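PDB 5C86: kelch domain-containing protein from Colletotrichum graminicola M1.001, which probably oxidises alcohols to aldehydes as a copper-radical oxidase of the galactose oxidase and glyoxal oxidase family (AA5), seen here without its copper. Local coordinates for residues T380-P385 with A469-V474; M198-T203 with Q264-Q269. All coordinates share one frame; numbering follows the deposited sequence.

Contact 1: T380-P385 with A469-V474; sequences TPAKRP and AGVPCV
R384 grips the backbone of P472 and C473 in a loop-to-loop contact at the edge of the C-terminal early-set (E-set) domain, the immunoglobulin-like beta-sandwich of galactose oxidase-like enzymes. Residues 380-385 belong to the connection that leads from strand 364-369 into strand 387-390, and residues 469-474 to the loop between strands 459-466 and 476-481. Neither segment is regular, and the bonds between them run from a side chain to carbonyls.

The P472 carbonyl oxygen takes two of these bonds. R384 NE approaches it at 2.8 Å in the carbonyl plane, with a C=O...N angle of 160°, and the oxygen lies close to the guanidinium plane; NH2 adds a weak bond to the same atom. A second weak bond joins R384 NH2 to C473 O at 3.1 Å. The arginine chain is extended as far as CD and bends at chi3 (68°), which swings NE out of that line to P472 O. V474 CG2 sits over the centre of one guanidinium face, 3.8 Å above the plane, while D343 O is a further acceptor for NH2.

Apolar contacts continue along the loop. V471 lays CG2 against A382 CB and CG1 against R384 CG, the arginine and valine side chains crossing at about a right angle, and CG1 also meets CD of P385. The buried P385 rests on Y411 as well. Its carbonyl oxygen receives a CA-H...O contact from C473, and a water bridges the loops, donating to P385 O at 2.7 Å and accepting from V474 N at 2.9 Å.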
loop_
_atom_site.group_PDB
_atom_site.type_symbol
_atom_site.label_atom_id
_atom_site.label_comp_id
_atom_site.label_asym_id
_atom_site.label_seq_id
_atom_site.Cartn_x
_atom_site.Cartn_y
_atom_site.Cartn_z
ATOM N N THR A 380 17.059 -10.769 20.946
ATOM C CA THR A 380 17.227 -9.593 21.869
ATOM C C THR A 380 16.968 -8.256 21.102
ATOM O O THR A 380 17.698 -8.066 20.178
ATOM C CB THR A 380 18.660 -9.631 22.404
ATOM O OG1 THR A 380 18.891 -10.941 23.036
ATOM C CG2 THR A 380 18.881 -8.555 23.435
ATOM N N PRO A 381 15.976 -7.457 21.525
ATOM C CA PRO A 381 15.716 -6.170 20.949
ATOM C C PRO A 381 16.949 -5.319 20.897
ATOM O O PRO A 381 17.699 -5.116 21.914
ATOM C CB PRO A 381 14.678 -5.584 21.810
ATOM C CG PRO A 381 13.874 -6.770 22.328
ATOM C CD PRO A 381 14.980 -7.726 22.572
ATOM N N ALA A 382 17.283 -4.853 19.694
ATOM C CA ALA A 382 18.409 -3.978 19.500
ATOM C C ALA A 382 18.177 -2.573 20.036
ATOM O O ALA A 382 17.063 -2.047 20.106
ATOM C CB ALA A 382 18.695 -3.887 17.971
ATOM N N LYS A 383 19.339 -1.942 20.340
ATOM C CA LYS A 383 19.330 -0.554 20.686
ATOM C C LYS A 383 19.227 0.188 19.347
ATOM O O LYS A 383 20.000 -0.072 18.440
ATOM C CB LYS A 383 20.623 -0.168 21.474
ATOM C CG LYS A 383 20.842 1.334 21.574
ATOM C CD LYS A 383 19.875 1.902 22.568
ATOM C CE LYS A 383 20.191 3.390 22.856
ATOM N NZ LYS A 383 20.426 4.160 21.617
ATOM N N ARG A 384 18.251 1.030 19.235
ATOM C CA ARG A 384 17.942 1.697 17.956
ATOM C C ARG A 384 18.555 3.063 17.950
ATOM O O ARG A 384 18.507 3.777 18.963
ATOM C CB ARG A 384 16.442 1.760 17.775
ATOM C CG ARG A 384 15.780 0.404 17.750
ATOM C CD ARG A 384 14.260 0.428 17.630
ATOM N NE ARG A 384 13.850 0.924 16.329
ATOM C CZ ARG A 384 12.655 0.761 15.817
ATOM N NH1 ARG A 384 11.700 0.199 16.593
ATOM N NH2 ARG A 384 12.389 1.174 14.606
ATOM N N PRO A 385 18.956 3.535 16.750
ATOM C CA PRO A 385 19.300 4.944 16.659
ATOM C C PRO A 385 18.062 5.826 16.725
ATOM O O PRO A 385 16.926 5.330 16.649
ATOM C CB PRO A 385 20.010 4.992 15.285
ATOM C CG PRO A 385 19.347 3.954 14.484
ATOM C CD PRO A 385 18.948 2.850 15.448
ATOM N N ALA A 469 24.869 -1.539 11.549
ATOM C CA ALA A 469 24.380 -2.905 11.616
ATOM C C ALA A 469 23.043 -3.101 10.905
ATOM O O ALA A 469 22.502 -4.188 10.860
ATOM C CB ALA A 469 24.258 -3.386 13.074
ATOM N N GLY A 470 22.398 -2.031 10.474
ATOM C CA GLY A 470 21.136 -2.163 9.780
ATOM C C GLY A 470 19.890 -1.909 10.622
ATOM O O GLY A 470 18.798 -2.011 10.068
ATOM N N VAL A 471 20.049 -1.488 11.876
ATOM C CA VAL A 471 18.906 -1.250 12.696
ATOM C C VAL A 471 18.292 0.108 12.450
ATOM O O VAL A 471 18.978 1.135 12.526
ATOM C CB VAL A 471 19.338 -1.308 14.216
ATOM C CG1 VAL A 471 18.140 -1.068 15.060
ATOM C CG2 VAL A 471 20.102 -2.613 14.478
ATOM N N PRO A 472 16.982 0.185 12.133
ATOM C CA PRO A 472 16.362 1.454 11.873
ATOM C C PRO A 472 15.890 2.175 13.089
ATOM O O PRO A 472 15.465 1.565 14.117
ATOM C CB PRO A 472 15.169 1.108 11.032
ATOM C CG PRO A 472 14.765 -0.269 11.528
ATOM C CD PRO A 472 16.045 -0.950 11.874
ATOM N N CYS A 473 15.941 3.495 13.030
ATOM C CA CYS A 473 15.258 4.334 13.966
ATOM C C CYS A 473 13.749 4.191 13.825
ATOM O O CYS A 473 13.243 3.594 12.843
ATOM C CB CYS A 473 15.658 5.769 13.870
ATOM S SG CYS A 473 15.197 6.581 12.327
ATOM N N VAL A 474 12.995 4.786 14.767
ATOM C CA VAL A 474 11.585 5.060 14.548
ATOM C C VAL A 474 11.527 6.266 13.620
ATOM O O VAL A 474 12.289 7.260 13.750
ATOM C CB VAL A 474 10.892 5.343 15.897
ATOM C CG1 VAL A 474 9.474 5.830 15.660
ATOM C CG2 VAL A 474 10.958 4.124 16.779
HETATM O O HOH W 1 14.285 5.591 17.232
#

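Contact 2: M198-T203 with Q264-Q269; sequences MNWYDT and QAVQVQ
W200 directs the N-H of its indole at the main-chain carbonyl of Q264, while M198, two residues earlier on the same strand, reaches V266 and V268 with its methyl end. The touching segments run roughly antiparallel in direction, but the nearest CA atoms, those of M198 and V266, are 8.4 Å apart, so side chains span the gap.

The indole edge meets the Q264 carbonyl: NE1 of W200 donates to Q264 O at 2.8 Å with an N-H...O angle of 160°. The oxygen lies near the ring plane, whereas the donor is tilted 20° from the carbonyl plane. This bond gives the indole N-H of a buried ring an acceptor and helps fix the ring's rotation. Farther along the ring, W200 CZ2 packs obliquely against V266 CG2 at 3.9 Å.

For M198, chi3 of -68° bends the chain and turns CE toward the valines. M198 CE touches V266 CB at 3.8 Å and V268 CG2 at 3.9 Å, the methionine crossing V266 at about a right angle and V268 obliquely.

The contact joins two successive blades of the kelch beta-propeller. Strand 197-202, the third of four strands in its blade, is flanked by 188-191 and 208-214, with A212 touching both M198 and W200; strand 267-270 is the fourth, edge strand of the next blade, where L257 of neighbouring strand 254-258 packs against M198, V266 and V268.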
loop_
_atom_site.group_PDB
_atom_site.type_symbol
_atom_site.label_atom_id
_atom_site.label_comp_id
_atom_site.label_asym_id
_atom_site.label_seq_id
_atom_site.Cartn_x
_atom_site.Cartn_y
_atom_site.Cartn_z
ATOM N N MET A 198 0.810 -5.822 -19.398
ATOM C CA MET A 198 1.028 -4.544 -18.725
ATOM C C MET A 198 0.835 -3.380 -19.687
ATOM O O MET A 198 1.139 -3.524 -20.874
ATOM C CB MET A 198 2.445 -4.493 -18.163
ATOM C CG MET A 198 2.827 -5.733 -17.363
ATOM S SD MET A 198 4.392 -5.624 -16.484
ATOM C CE MET A 198 5.573 -5.593 -17.828
ATOM N N ASN A 199 0.429 -2.241 -19.188
ATOM C CA ASN A 199 0.066 -1.074 -20.023
ATOM C C ASN A 199 0.484 0.187 -19.347
ATOM O O ASN A 199 0.269 0.366 -18.131
ATOM C CB ASN A 199 -1.391 -1.036 -20.241
ATOM C CG ASN A 199 -1.880 -2.189 -21.129
ATOM O OD1 ASN A 199 -1.763 -2.113 -22.375
ATOM N ND2 ASN A 199 -2.313 -3.259 -20.539
ATOM N N TRP A 200 1.012 1.118 -20.142
ATOM C CA TRP A 200 1.171 2.458 -19.686
ATOM C C TRP A 200 -0.052 3.298 -19.913
ATOM O O TRP A 200 -0.687 3.134 -20.941
ATOM C CB TRP A 200 2.332 3.112 -20.453
ATOM C CG TRP A 200 3.651 2.651 -20.132
ATOM C CD1 TRP A 200 4.439 1.824 -20.847
ATOM C CD2 TRP A 200 4.403 2.996 -18.940
ATOM N NE1 TRP A 200 5.646 1.650 -20.223
ATOM C CE2 TRP A 200 5.626 2.362 -19.046
ATOM C CE3 TRP A 200 4.145 3.790 -17.819
ATOM C CZ2 TRP A 200 6.601 2.431 -18.046
ATOM C CZ3 TRP A 200 5.159 3.874 -16.836
ATOM C CH2 TRP A 200 6.345 3.208 -16.987
ATOM N N TYR A 201 -0.392 4.159 -18.949
ATOM C CA TYR A 201 -1.420 5.160 -19.035
ATOM C C TYR A 201 -0.796 6.508 -18.785
ATOM O O TYR A 201 0.172 6.650 -17.998
ATOM C CB TYR A 201 -2.525 4.961 -18.039
ATOM C CG TYR A 201 -3.377 3.733 -18.322
ATOM C CD1 TYR A 201 -4.486 3.847 -19.134
ATOM C CD2 TYR A 201 -3.074 2.474 -17.815
ATOM C CE1 TYR A 201 -5.276 2.736 -19.424
ATOM C CE2 TYR A 201 -3.851 1.377 -18.105
ATOM C CZ TYR A 201 -4.952 1.500 -18.932
ATOM O OH TYR A 201 -5.799 0.435 -19.234
ATOM N N ASP A 202 -1.282 7.521 -19.520
ATOM C CA ASP A 202 -0.886 8.902 -19.339
ATOM C C ASP A 202 -2.112 9.589 -18.874
ATOM O O ASP A 202 -3.193 9.445 -19.470
ATOM C CB ASP A 202 -0.400 9.472 -20.678
ATOM C CG ASP A 202 0.100 10.929 -20.585
ATOM O OD1 ASP A 202 -0.042 11.613 -19.573
ATOM O OD2 ASP A 202 0.631 11.375 -21.620
ATOM N N THR A 203 -2.008 10.285 -17.757
ATOM C CA THR A 203 -3.090 10.894 -17.110
ATOM C C THR A 203 -3.232 12.378 -17.463
ATOM O O THR A 203 -4.087 13.031 -16.861
ATOM C CB THR A 203 -3.023 10.757 -15.570
ATOM O OG1 THR A 203 -1.879 11.477 -15.096
ATOM C CG2 THR A 203 -2.952 9.230 -15.181
ATOM N N GLN A 264 7.847 2.982 -22.803
ATOM C CA GLN A 264 8.839 2.059 -23.272
ATOM C C GLN A 264 8.650 0.711 -22.556
ATOM O O GLN A 264 7.954 0.642 -21.508
ATOM C CB GLN A 264 10.261 2.603 -23.044
ATOM C CG GLN A 264 10.567 3.934 -23.720
ATOM C CD GLN A 264 10.384 3.925 -25.244
ATOM O OE1 GLN A 264 10.539 2.906 -25.913
ATOM N NE2 GLN A 264 10.061 5.081 -25.790
ATOM N N ALA A 265 9.136 -0.339 -23.169
ATOM C CA ALA A 265 8.954 -1.687 -22.620
ATOM C C ALA A 265 9.476 -1.711 -21.160
ATOM O O ALA A 265 10.444 -1.048 -20.819
ATOM C CB ALA A 265 9.705 -2.719 -23.443
ATOM N N VAL A 266 8.780 -2.472 -20.311
ATOM C CA VAL A 266 9.267 -2.710 -18.975
ATOM C C VAL A 266 10.031 -4.001 -18.967
ATOM O O VAL A 266 9.546 -5.018 -19.440
ATOM C CB VAL A 266 8.055 -2.740 -18.024
ATOM C CG1 VAL A 266 8.506 -3.152 -16.622
ATOM C CG2 VAL A 266 7.336 -1.426 -18.059
ATOM N N GLN A 267 11.203 -3.976 -18.365
ATOM C CA GLN A 267 12.056 -5.143 -18.286
ATOM C C GLN A 267 11.587 -6.040 -17.139
ATOM O O GLN A 267 11.197 -5.519 -16.067
ATOM C CB GLN A 267 13.527 -4.738 -18.171
ATOM C CG GLN A 267 13.988 -3.890 -19.394
ATOM C CD GLN A 267 13.891 -4.603 -20.743
ATOM O OE1 GLN A 267 13.880 -5.842 -20.814
ATOM N NE2 GLN A 267 13.835 -3.832 -21.830
ATOM N N VAL A 268 11.534 -7.325 -17.384
ATOM C CA VAL A 268 11.034 -8.296 -16.399
ATOM C C VAL A 268 12.034 -9.390 -16.136
ATOM O O VAL A 268 12.478 -10.077 -17.079
ATOM C CB VAL A 268 9.690 -8.910 -16.871
ATOM C CG1 VAL A 268 9.085 -9.880 -15.856
ATOM C CG2 VAL A 268 8.702 -7.818 -17.240
ATOM N N GLN A 269 12.361 -9.579 -14.887
ATOM C CA GLN A 269 13.236 -10.648 -14.437
ATOM C C GLN A 269 12.497 -11.653 -13.547
ATOM O O GLN A 269 11.946 -11.298 -12.531
ATOM C CB GLN A 269 14.412 -10.054 -13.601
ATOM C CG GLN A 269 15.423 -11.084 -13.148
ATOM C CD GLN A 269 16.033 -11.735 -14.371
ATOM O OE1 GLN A 269 16.570 -11.020 -15.248
ATOM N NE2 GLN A 269 15.875 -13.060 -14.499
#

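How the contacts relate
Contact 1 and contact 2 are separate along the chain and in space: contact 2 closes before contact 1 opens, their centres lie 37 Å apart, and their nearest atoms are about 25 Å apart. They represent two levels of the architecture. The pairing of 198-203 with 264-269 joins adjacent blades of the propeller, whereas that of 380-385 with 469-474 joins two loops at the E-set domain. Both lie away from the copper ligands Y120, H335 and H423, the last of which comes from the E-set domain and the other two from the propeller side, and no copper is bound in this apo model.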